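Local structure of beta-hexosaminidase (Neisseria gonorrhoeae, 6JTJ) at residues Pro67-Ile72 and Pro98-Ala103. The protein probably cleaves terminal beta-1,4-linked N-acetylglucosamine from peptide-linked peptidoglycan fragments during cell-wall recycling. Residues are numbered along the deposited sequence; the frame is centred on the assembly and turned at random.
Sequences PAIGGI and PELIIA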
loop_
_atom_site.group_PDB
_atom_site.type_symbol
_atom_site.label_atom_id
_atom_site.label_comp_id
_atom_site.label_asym_id
_atom_site.label_seq_id
_atom_site.Cartn_x
_atom_site.Cartn_y
_atom_site.Cartn_z
ATOM N N PRO C 67 27.090 -4.357 19.366
ATOM C CA PRO C 67 27.193 -5.691 18.748
ATOM C C PRO C 67 25.853 -6.301 18.272
ATOM O O PRO C 67 25.873 -7.251 17.495
ATOM C CB PRO C 67 27.813 -6.564 19.864
ATOM C CG PRO C 67 27.658 -5.784 21.127
ATOM C CD PRO C 67 27.633 -4.339 20.737
ATOM N N ALA C 68 24.726 -5.770 18.743
ATOM C CA ALA C 68 23.412 -6.207 18.288
ATOM C C ALA C 68 23.138 -5.848 16.817
ATOM O O ALA C 68 22.350 -6.510 16.147
ATOM C CB ALA C 68 22.321 -5.633 19.180
ATOM N N ILE C 69 23.825 -4.832 16.320
ATOM C CA ILE C 69 23.585 -4.333 14.984
ATOM C C ILE C 69 24.512 -4.977 13.960
ATOM O O ILE C 69 25.712 -5.146 14.215
ATOM C CB ILE C 69 23.681 -2.807 14.989
ATOM C CG1 ILE C 69 22.543 -2.283 15.861
ATOM C CG2 ILE C 69 23.607 -2.256 13.570
ATOM C CD1 ILE C 69 22.434 -0.784 15.910
ATOM N N GLY C 70 23.931 -5.392 12.831
ATOM C CA GLY C 70 24.692 -5.982 11.716
ATOM C C GLY C 70 24.552 -5.286 10.382
ATOM O O GLY C 70 25.335 -5.542 9.470
ATOM N N GLY C 71 23.571 -4.392 10.252
ATOM C CA GLY C 71 23.364 -3.672 8.998
ATOM C C GLY C 71 22.443 -2.474 9.137
ATOM O O GLY C 71 21.894 -2.215 10.196
ATOM N N ILE C 72 22.271 -1.769 8.033
ATOM C CA ILE C 72 21.505 -0.537 7.969
ATOM C C ILE C 72 20.671 -0.527 6.689
ATOM O O ILE C 72 21.149 -0.902 5.621
ATOM C CB ILE C 72 22.456 0.677 7.920
ATOM C CG1 ILE C 72 23.192 0.853 9.257
ATOM C CG2 ILE C 72 21.728 1.955 7.527
ATOM C CD1 ILE C 72 22.290 1.084 10.453
ATOM N N PRO C 98 33.507 -7.044 10.439
ATOM C CA PRO C 98 33.059 -6.876 9.055
ATOM C C PRO C 98 32.136 -5.660 8.917
ATOM O O PRO C 98 31.381 -5.337 9.844
ATOM C CB PRO C 98 32.302 -8.169 8.774
ATOM C CG PRO C 98 32.904 -9.166 9.698
ATOM C CD PRO C 98 33.213 -8.395 10.947
ATOM N N GLU C 99 32.233 -4.983 7.784
ATOM C CA GLU C 99 31.538 -3.732 7.593
ATOM C C GLU C 99 30.035 -3.975 7.618
ATOM O O GLU C 99 29.543 -4.991 7.117
ATOM C CB GLU C 99 31.972 -3.079 6.291
ATOM C CG GLU C 99 33.468 -2.757 6.267
ATOM C CD GLU C 99 33.939 -2.140 4.963
ATOM O OE1 GLU C 99 33.344 -2.439 3.917
ATOM O OE2 GLU C 99 34.926 -1.371 4.971
ATOM N N LEU C 100 29.321 -3.064 8.270
ATOM C CA LEU C 100 27.869 -3.129 8.323
ATOM C C LEU C 100 27.316 -3.224 6.899
ATOM O O LEU C 100 27.728 -2.473 6.030
ATOM C CB LEU C 100 27.297 -1.893 9.030
ATOM C CG LEU C 100 27.563 -1.763 10.538
ATOM C CD1 LEU C 100 27.040 -0.427 11.043
ATOM C CD2 LEU C 100 26.952 -2.903 11.337
ATOM N N ILE C 101 26.401 -4.168 6.683
ATOM C CA ILE C 101 25.730 -4.339 5.398
ATOM C C ILE C 101 24.702 -3.219 5.218
ATOM O O ILE C 101 23.962 -2.895 6.132
ATOM C CB ILE C 101 25.032 -5.718 5.319
ATOM C CG1 ILE C 101 26.074 -6.835 5.247
ATOM C CG2 ILE C 101 24.088 -5.798 4.131
ATOM C CD1 ILE C 101 26.895 -6.882 3.980
ATOM N N ILE C 102 24.687 -2.611 4.045
ATOM C CA ILE C 102 23.802 -1.490 3.764
ATOM C C ILE C 102 22.830 -1.869 2.644
ATOM O O ILE C 102 23.247 -2.303 1.561
ATOM C CB ILE C 102 24.608 -0.232 3.349
ATOM C CG1 ILE C 102 25.650 0.108 4.430
ATOM C CG2 ILE C 102 23.672 0.943 3.108
ATOM C CD1 ILE C 102 26.537 1.295 4.099
ATOM N N ALA C 103 21.544 -1.697 2.908
ATOM C CA ALA C 103 20.505 -2.034 1.940
ATOM C C ALA C 103 19.564 -0.876 1.670
ATOM O O ALA C 103 19.542 0.115 2.402
ATOM C CB ALA C 103 19.716 -3.239 2.418
#
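Gly71 pairs with Ile101, and Ile72 with Ile102, where strands 69-72 and 101-103 run side by side in parallel. The axes of these two short segments make an angle of 35°. Three backbone hydrogen bonds join them. Ile101 N donates to Gly70 O at 3.3 Å, the longest of the three. Ile72 N gives a shorter bond to Ile101 O, 2.8 Å. Ala103 N then bonds to Ile72 O at 2.9 Å. Ile72 O also receives a CA-H...O contact from Ile102 CA, at 3.3 Å.

The apolar contacts centre on Leu100, just before its strand. Leu100 CD2 lies against the Gly70-Gly71 peptide, 3.5 Å from Gly70 C. Ile69 offers CG2, the branch anti to its own backbone N, and Leu100 CD2 meets this Ile69 CG2 at 4.1 Å. Leu100 CD1 is 4.4 Å from Ile72 CG1. The two branches thus reach different isoleucines of strand 69-72. Leu64 of helix 58-64 touches both Leu100 and Ile72, and Ile92 of helix 82-94 also packs on Leu100. On the far side of strand 69-72, its backbone bonds to strand 47-49.

Strand 69-74, helix 82-94 and strand 101-108 form a beta-alpha-beta crossover. Such units build the TIM-barrel-like domain of family 3 glycoside hydrolases. Strand 101-108 carries Asp105, a predicted substrate-binding residue beside a bound N-acetylglucosamine.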